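Local coordinates for protein beta-lactamase (Chitinophaga pinensis, PDB 6N36) that probably hydrolyses the amide bond of beta-lactam rings, using a water-derived nucleophile at a two-zinc site as in other metallo-beta-lactamases, at residues P158-G163 / I182-S187; N190-S195 / K205-T210. All coordinates share one frame; numbering follows the deposited sequence.

In the fold
Contact 1 lies deep, its centre about 9 Å from the centre of the chain, and joins two loops that flank neighbouring strands of the second sheet. Contact 2 lies farther out, about 19 Å from that centre: its touching side chains are buried, but exposed residues surround them. There a later part of the loop that follows strand 177-182 packs on helix 203-215. Chemistry follows place: metal coordination and a straight hydrogen bond in contact 1, apolar packing and water bridges in contact 2. The two meet directly, because Y207 OH probably bonds to S187 O and T210 OG1 to P158 O, so helix 203-215 backs both loops of the zinc-site contact.

Contact 1: residues P158-G163 / I182-S187; sequences PGHTPG and IANIPS. With ZN (zinc ion), chain C.
A zinc-bound imidazole is gripped here by a main-chain oxygen, not by the hydroxyl beside it: H160 ND1 donates to S187 O at 3.0 Å, with a nearly straight N-H...O angle of 168°. The oxygen lies almost in the ring plane, at the edge of the imidazole, while ND1 sits 43° above the carbonyl plane and so off the lone-pair direction. S187 OG comes equally near, 3.0 Å from H160 ND1, but it stands out of the ring plane, to one side of ND1 and CE1, at too poor an angle to share the proton.

Histidine suits this place because its two nitrogens serve different partners. With CG anti to the backbone N (chi1 -175°), the ring extends toward the zinc, and NE2 binds the metal at 2.1 Å. H83, H85 and three waters complete the coordination.

N184 lies next to H160 with little direct contact. Its ND2 only packs against H160 CB, 4.1 Å away, whereas its OD1 accepts a hydrogen bond from ND1 of H83, consistent with orienting a second ligand of the same zinc. From I185 to S187 the chain bends in an inverse gamma turn centred on P186, a residue whose ring restricts phi to a value such a turn needs; the weak bond from S187 N to I185 O closes it. G159 takes backbone angles at which a beta carbon would press on the carbonyl oxygen of P158, which explains the glycine just before the ligand.

A carbonyl oxygen can only accept, which is consistent with the proton on ND1 and the NE2 lone pair turned to zinc. The bond at one nitrogen and the metal at the other together hold the ring's rotation, and the oxygen's partial negative charge would be expected to make the imidazole a somewhat stronger ligand.

Contact 2: residues N190-S195 / K205-T210; sequences NDTKLS and KDYAYT
Y207 reaches from helix 203-215 across to L194 and T192. Its CB is directed toward the loop, and the ring follows. Along one side of that ring, CD2 touches L194 CD2 at 3.7 Å, the main apolar contact, and the two side chains cross at about a right angle. The same leucine methyl reaches CE2, which also lies 4.4 Å from T192 CG2. The far end of the ring, CZ and OH, packs on G159 and H160 and so ties the helix to the zinc-ligand loop. At the tip the hydroxyl receives a hydrogen bond from a water, 2.9 Å from OH, and probably bonds to the backbone oxygen of S187.

That water also lies 2.8 Å from T192 OG1, so threonine suits its place twice, with a methyl for the ring and a hydroxyl for the bridge. L194 is a fitting neighbour because its branched end can fill the angle between the ring and helix 250-268, where it also touches Y264, R267 and V268. Its CG stands beside the backbone N and anti to the carbonyl carbon (chi1 -69°), and with CD1 anti to CA (chi2 171°) the other methyl, CD2, is left at the tyrosine. A second water donates to L194 O, 3.2 Å from the water, and makes only a weak bond with K205 NZ.

No direct hydrogen bond joins the loop 190-195 to the helix. The association therefore rests on apolar packing and shared water, while the phenol's polar tip is turned to the second shell of the zinc ligand H160.

Contact 1: residues P158-G163 / I182-S187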
ATOM      1  N   PRO A 158      -0.273   8.075  -9.555  1.00 17.19           N
ATOM      2  CA  PRO A 158      -0.842   7.175 -10.548  1.00 17.99           C
ATOM      3  C   PRO A 158       0.232   6.537 -11.443  1.00 19.14           C
ATOM      4  O   PRO A 158       1.391   7.020 -11.544  1.00 18.84           O
ATOM      5  CB  PRO A 158      -1.732   8.042 -11.371  1.00 18.46           C
ATOM      6  CG  PRO A 158      -1.102   9.410 -11.248  1.00 18.76           C
ATOM      7  CD  PRO A 158      -0.695   9.477  -9.779  1.00 18.14           C
ATOM      8  N   GLY A 159      -0.177   5.455 -12.097  1.00 19.08           N
ATOM      9  CA  GLY A 159       0.603   4.773 -13.133  1.00 18.77           C
ATOM     10  C   GLY A 159       0.533   3.275 -12.919  1.00 18.03           C
ATOM     11  O   GLY A 159      -0.077   2.567 -13.739  1.00 17.80           O
ATOM     12  N   HIS A 160       1.081   2.806 -11.838  1.00 17.88           N
ATOM     13  CA  HIS A 160       1.051   1.345 -11.537  1.00 17.82           C
ATOM     14  C   HIS A 160      -0.412   0.867 -11.543  1.00 19.96           C
ATOM     15  O   HIS A 160      -0.724  -0.165 -12.146  1.00 19.74           O
ATOM     16  CB  HIS A 160       1.751   1.119 -10.197  1.00 18.93           C
ATOM     17  CG  HIS A 160       1.863  -0.305  -9.890  1.00 18.68           C
ATOM     18  ND1 HIS A 160       2.902  -1.071 -10.365  1.00 20.58           N
ATOM     19  CD2 HIS A 160       1.052  -1.123  -9.200  1.00 20.39           C
ATOM     20  CE1 HIS A 160       2.701  -2.313  -9.990  1.00 19.69           C
ATOM     21  NE2 HIS A 160       1.594  -2.387  -9.288  1.00 18.57           N
ATOM     22  N   THR A 161      -1.333   1.673 -11.003  1.00 18.33           N
ATOM     23  CA  THR A 161      -2.756   1.655 -11.311  1.00 17.92           C
ATOM     24  C   THR A 161      -3.176   3.112 -11.456  1.00 18.27           C
ATOM     25  O   THR A 161      -2.465   3.987 -10.971  1.00 18.46           O
ATOM     26  CB  THR A 161      -3.664   1.013 -10.266  1.00 18.79           C
ATOM     27  OG1 THR A 161      -3.539   1.741  -9.054  1.00 19.32           O
ATOM     28  CG2 THR A 161      -3.278  -0.422 -10.001  1.00 18.80           C
ATOM     29  N   PRO A 162      -4.305   3.395 -12.110  1.00 19.47           N
ATOM     30  CA  PRO A 162      -4.735   4.788 -12.215  1.00 19.43           C
ATOM     31  C   PRO A 162      -4.860   5.434 -10.833  1.00 20.31           C
ATOM     32  O   PRO A 162      -4.660   6.704 -10.721  1.00 21.09           O
ATOM     33  CB  PRO A 162      -6.062   4.668 -12.955  1.00 21.25           C
ATOM     34  CG  PRO A 162      -5.845   3.480 -13.837  1.00 22.45           C
ATOM     35  CD  PRO A 162      -5.156   2.497 -12.927  1.00 21.67           C
ATOM     36  N   GLY A 163      -5.320   4.674  -9.839  1.00 20.04           N
ATOM     37  CA  GLY A 163      -5.561   5.212  -8.482  1.00 21.04           C
ATOM     38  C   GLY A 163      -4.472   4.880  -7.488  1.00 20.58           C
ATOM     39  O   GLY A 163      -4.688   5.064  -6.245  1.00 20.66           O
ATOM     40  N   ILE A 182       4.217   5.960   3.528  1.00 18.88           N
ATOM     41  CA  ILE A 182       3.953   4.603   2.970  1.00 18.00           C
ATOM     42  C   ILE A 182       3.831   4.854   1.454  1.00 18.80           C
ATOM     43  O   ILE A 182       2.812   5.437   1.008  1.00 17.92           O
ATOM     44  CB  ILE A 182       2.696   3.969   3.566  1.00 17.88           C
ATOM     45  CG1 ILE A 182       2.792   3.815   5.099  1.00 19.47           C
ATOM     46  CG2 ILE A 182       2.421   2.643   2.860  1.00 18.96           C
ATOM     47  CD1 ILE A 182       3.901   2.984   5.599  1.00 21.31           C
ATOM     48  N   ALA A 183       4.898   4.534   0.750  1.00 19.45           N
ATOM     49  CA  ALA A 183       5.134   4.930  -0.650  1.00 19.29           C
ATOM     50  C   ALA A 183       4.675   3.845  -1.598  1.00 21.07           C
ATOM     51  O   ALA A 183       5.220   2.723  -1.495  1.00 22.53           O
ATOM     52  CB  ALA A 183       6.595   5.206  -0.905  1.00 20.25           C
ATOM     53  N   ASN A 184       3.830   4.179  -2.562  1.00 19.16           N
ATOM     54  CA  ASN A 184       3.561   3.243  -3.669  1.00 18.80           C
ATOM     55  C   ASN A 184       4.576   3.485  -4.777  1.00 19.21           C
ATOM     56  O   ASN A 184       4.501   4.427  -5.488  1.00 19.96           O
ATOM     57  CB  ASN A 184       2.127   3.340  -4.174  1.00 19.31           C
ATOM     58  CG  ASN A 184       1.790   2.069  -4.912  1.00 21.54           C
ATOM     59  OD1 ASN A 184       1.398   1.067  -4.286  1.00 21.78           O
ATOM     60  ND2 ASN A 184       1.964   2.069  -6.249  1.00 20.55           N
ATOM     61  N   ILE A 185       5.507   2.566  -4.911  1.00 21.40           N
ATOM     62  CA  ILE A 185       6.664   2.735  -5.823  1.00 21.86           C
ATOM     63  C   ILE A 185       6.134   2.575  -7.237  1.00 22.75           C
ATOM     64  O   ILE A 185       5.304   1.717  -7.528  1.00 23.82           O
ATOM     65  CB  ILE A 185       7.762   1.712  -5.477  1.00 24.51           C
ATOM     66  CG1 ILE A 185       8.377   1.999  -4.102  1.00 24.34           C
ATOM     67  CG2 ILE A 185       8.831   1.654  -6.579  1.00 25.61           C
ATOM     68  CD1 ILE A 185       8.944   3.363  -3.885  1.00 25.52           C
ATOM     69  N   PRO A 186       6.523   3.470  -8.157  1.00 20.59           N
ATOM     70  CA  PRO A 186       5.986   3.473  -9.517  1.00 20.71           C
ATOM     71  C   PRO A 186       6.640   2.431 -10.428  1.00 21.23           C
ATOM     72  O   PRO A 186       7.232   2.752 -11.443  1.00 20.88           O
ATOM     73  CB  PRO A 186       6.234   4.903  -9.966  1.00 21.43           C
ATOM     74  CG  PRO A 186       7.519   5.253  -9.276  1.00 22.57           C
ATOM     75  CD  PRO A 186       7.348   4.673  -7.892  1.00 20.87           C
ATOM     76  N   SER A 187       6.513   1.175 -10.043  1.00 20.59           N
ATOM     77  CA  SER A 187       6.970   0.057 -10.881  1.00 20.35           C
ATOM     78  C   SER A 187       6.120  -0.061 -12.150  1.00 19.61           C
ATOM     79  O   SER A 187       4.940   0.203 -12.124  1.00 19.50           O
ATOM     80  CB  SER A 187       7.054  -1.223 -10.099  1.00 21.74           C
ATOM     81  OG  SER A 187       5.785  -1.602  -9.650  1.00 22.34           O
TER
HETATM   82 ZN    ZN C 502       0.759  -4.039  -8.264  0.90 21.90          ZN
HETATM   83  O   HOH W   1       2.641  -4.123  -6.758  1.00 27.52           O
HETATM   84  O   HOH W   2       0.478  -5.897  -7.499  1.00 29.74           O
HETATM   85  O   HOH W   3       1.911  -5.338  -9.699  1.00 28.90           O

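Contact 2: residues N190-S195 / K205-T210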
ATOM      1  N   ASN A 190       5.845  -5.359 -17.447  1.00 22.67           N
ATOM      2  CA  ASN A 190       6.366  -5.631 -18.799  1.00 22.96           C
ATOM      3  C   ASN A 190       5.357  -5.254 -19.895  1.00 24.23           C
ATOM      4  O   ASN A 190       5.796  -4.780 -20.929  1.00 25.42           O
ATOM      5  CB  ASN A 190       6.720  -7.111 -18.873  1.00 25.48           C
ATOM      6  CG  ASN A 190       7.377  -7.499 -20.170  1.00 26.40           C
ATOM      7  OD1 ASN A 190       8.184  -6.719 -20.678  1.00 29.07           O
ATOM      8  ND2 ASN A 190       7.174  -8.748 -20.628  1.00 29.27           N
ATOM      9  N   ASP A 191       4.063  -5.536 -19.691  1.00 25.86           N
ATOM     10  CA  ASP A 191       3.084  -5.408 -20.807  1.00 28.35           C
ATOM     11  C   ASP A 191       2.693  -3.927 -20.968  1.00 27.51           C
ATOM     12  O   ASP A 191       2.032  -3.597 -21.966  1.00 30.40           O
ATOM     13  CB  ASP A 191       1.833  -6.247 -20.572  1.00 34.18           C
ATOM     14  CG  ASP A 191       2.062  -7.754 -20.688  1.00 40.30           C
ATOM     15  OD1 ASP A 191       2.932  -8.153 -21.463  1.00 45.28           O
ATOM     16  OD2 ASP A 191       1.393  -8.493 -19.934  1.00 45.95           O
ATOM     17  N   THR A 192       3.205  -3.029 -20.178  1.00 24.79           N
ATOM     18  CA  THR A 192       2.760  -1.592 -20.246  1.00 22.27           C
ATOM     19  C   THR A 192       3.488  -0.824 -21.339  1.00 23.65           C
ATOM     20  O   THR A 192       4.723  -0.756 -21.336  1.00 24.42           O
ATOM     21  CB  THR A 192       2.946  -0.929 -18.880  1.00 22.02           C
ATOM     22  OG1 THR A 192       1.999  -1.593 -18.044  1.00 22.26           O
ATOM     23  CG2 THR A 192       2.658   0.562 -18.856  1.00 21.55           C
ATOM     24  N   LYS A 193       2.720  -0.205 -22.243  1.00 23.32           N
ATOM     25  CA  LYS A 193       3.176   0.710 -23.289  1.00 24.02           C
ATOM     26  C   LYS A 193       3.016   2.145 -22.809  1.00 23.41           C
ATOM     27  O   LYS A 193       1.887   2.589 -22.610  1.00 22.87           O
ATOM     28  CB  LYS A 193       2.371   0.413 -24.559  1.00 28.00           C
ATOM     29  CG  LYS A 193       2.712   1.222 -25.794  1.00 33.64           C
ATOM     30  CD  LYS A 193       1.962   0.644 -27.023  1.00 37.13           C
ATOM     31  CE  LYS A 193       2.051   1.467 -28.289  1.00 42.25           C
ATOM     32  NZ  LYS A 193       0.743   1.501 -29.021  1.00 43.34           N
ATOM     33  N   LEU A 194       4.118   2.825 -22.480  1.00 23.79           N
ATOM     34  CA  LEU A 194       4.040   4.173 -21.856  1.00 23.48           C
ATOM     35  C   LEU A 194       3.499   5.248 -22.776  1.00 23.87           C
ATOM     36  O   LEU A 194       3.008   6.271 -22.258  1.00 26.37           O
ATOM     37  CB  LEU A 194       5.432   4.544 -21.363  1.00 23.39           C
ATOM     38  CG  LEU A 194       5.896   3.701 -20.191  1.00 22.91           C
ATOM     39  CD1 LEU A 194       7.348   3.999 -19.919  1.00 24.52           C
ATOM     40  CD2 LEU A 194       5.084   3.946 -18.914  1.00 22.44           C
ATOM     41  N   SER A 195       3.478   5.055 -24.101  1.00 24.30           N
ATOM     42  CA  SER A 195       2.821   6.001 -25.016  1.00 26.11           C
ATOM     43  C   SER A 195       1.291   5.964 -24.827  1.00 26.58           C
ATOM     44  O   SER A 195       0.591   6.879 -25.315  1.00 29.72           O
ATOM     45  CB  SER A 195       3.210   5.719 -26.469  1.00 28.06           C
ATOM     46  OG  SER A 195       2.903   4.373 -26.825  1.00 31.99           O
ATOM     47  N   LYS A 205       1.890   9.609 -19.071  1.00 20.49           N
ATOM     48  CA  LYS A 205       1.861  10.977 -18.517  1.00 21.17           C
ATOM     49  C   LYS A 205       1.773  10.869 -16.982  1.00 20.67           C
ATOM     50  O   LYS A 205       2.408  11.657 -16.246  1.00 21.05           O
ATOM     51  CB  LYS A 205       0.686  11.745 -19.104  1.00 23.78           C
ATOM     52  CG  LYS A 205       0.830  11.990 -20.603  1.00 26.54           C
ATOM     53  CD  LYS A 205      -0.373  12.744 -21.168  1.00 31.98           C
ATOM     54  CE  LYS A 205      -0.166  13.088 -22.615  1.00 38.39           C
ATOM     55  NZ  LYS A 205      -0.112  11.863 -23.441  1.00 43.60           N
ATOM     56  N   ASP A 206       0.986   9.894 -16.500  1.00 19.79           N
ATOM     57  CA  ASP A 206       0.779   9.691 -15.056  1.00 19.89           C
ATOM     58  C   ASP A 206       2.081   9.215 -14.416  1.00 18.64           C
ATOM     59  O   ASP A 206       2.447   9.679 -13.337  1.00 19.18           O
ATOM     60  CB  ASP A 206      -0.376   8.729 -14.813  1.00 20.35           C
ATOM     61  CG  ASP A 206      -1.725   9.393 -14.797  1.00 20.93           C
ATOM     62  OD1 ASP A 206      -1.814  10.658 -14.927  1.00 23.22           O
ATOM     63  OD2 ASP A 206      -2.759   8.624 -14.669  1.00 21.12           O
ATOM     64  N   TYR A 207       2.745   8.222 -14.995  1.00 18.70           N
ATOM     65  CA  TYR A 207       4.018   7.745 -14.434  1.00 18.98           C
ATOM     66  C   TYR A 207       5.034   8.882 -14.392  1.00 19.21           C
ATOM     67  O   TYR A 207       5.722   9.019 -13.381  1.00 19.66           O
ATOM     68  CB  TYR A 207       4.615   6.612 -15.257  1.00 19.27           C
ATOM     69  CG  TYR A 207       4.206   5.220 -14.848  1.00 19.17           C
ATOM     70  CD1 TYR A 207       4.670   4.659 -13.670  1.00 19.08           C
ATOM     71  CD2 TYR A 207       3.351   4.480 -15.642  1.00 18.06           C
ATOM     72  CE1 TYR A 207       4.369   3.353 -13.347  1.00 18.88           C
ATOM     73  CE2 TYR A 207       3.048   3.160 -15.326  1.00 19.12           C
ATOM     74  CZ  TYR A 207       3.523   2.611 -14.159  1.00 18.36           C
ATOM     75  OH  TYR A 207       3.251   1.281 -13.900  1.00 18.46           O
ATOM     76  N   ALA A 208       5.076   9.698 -15.417  1.00 19.86           N
ATOM     77  CA  ALA A 208       6.031  10.822 -15.470  1.00 20.31           C
ATOM     78  C   ALA A 208       5.756  11.787 -14.319  1.00 20.18           C
ATOM     79  O   ALA A 208       6.686  12.224 -13.588  1.00 20.77           O
ATOM     80  CB  ALA A 208       5.992  11.539 -16.771  1.00 20.98           C
ATOM     81  N   TYR A 209       4.468  12.098 -14.109  1.00 19.95           N
ATOM     82  CA  TYR A 209       4.019  12.958 -13.001  1.00 20.49           C
ATOM     83  C   TYR A 209       4.456  12.362 -11.670  1.00 19.82           C
ATOM     84  O   TYR A 209       5.083  13.027 -10.801  1.00 20.91           O
ATOM     85  CB  TYR A 209       2.503  13.213 -13.048  1.00 20.43           C
ATOM     86  CG  TYR A 209       1.978  13.764 -11.747  1.00 20.74           C
ATOM     87  CD1 TYR A 209       2.050  15.109 -11.469  1.00 22.04           C
ATOM     88  CD2 TYR A 209       1.527  12.950 -10.727  1.00 19.82           C
ATOM     89  CE1 TYR A 209       1.683  15.611 -10.252  1.00 23.74           C
ATOM     90  CE2 TYR A 209       1.136  13.429  -9.500  1.00 21.54           C
ATOM     91  CZ  TYR A 209       1.123  14.801  -9.285  1.00 22.27           C
ATOM     92  OH  TYR A 209       0.794  15.331  -8.058  1.00 25.94           O
ATOM     93  N   THR A 210       4.168  11.076 -11.476  1.00 19.11           N
ATOM     94  CA  THR A 210       4.432  10.411 -10.189  1.00 18.99           C
ATOM     95  C   THR A 210       5.927  10.401  -9.887  1.00 18.91           C
ATOM     96  O   THR A 210       6.310  10.633  -8.714  1.00 19.89           O
ATOM     97  CB  THR A 210       3.847   9.012 -10.256  1.00 18.55           C
ATOM     98  OG1 THR A 210       2.430   9.184 -10.257  1.00 19.01           O
ATOM     99  CG2 THR A 210       4.278   8.146  -9.097  1.00 19.21           C
TER
HETATM  100  O   HOH W   4       2.589  -1.098 -15.326  1.00 20.71           O
HETATM  101  O   HOH W   5       2.055   9.224 -23.147  1.00 46.45           O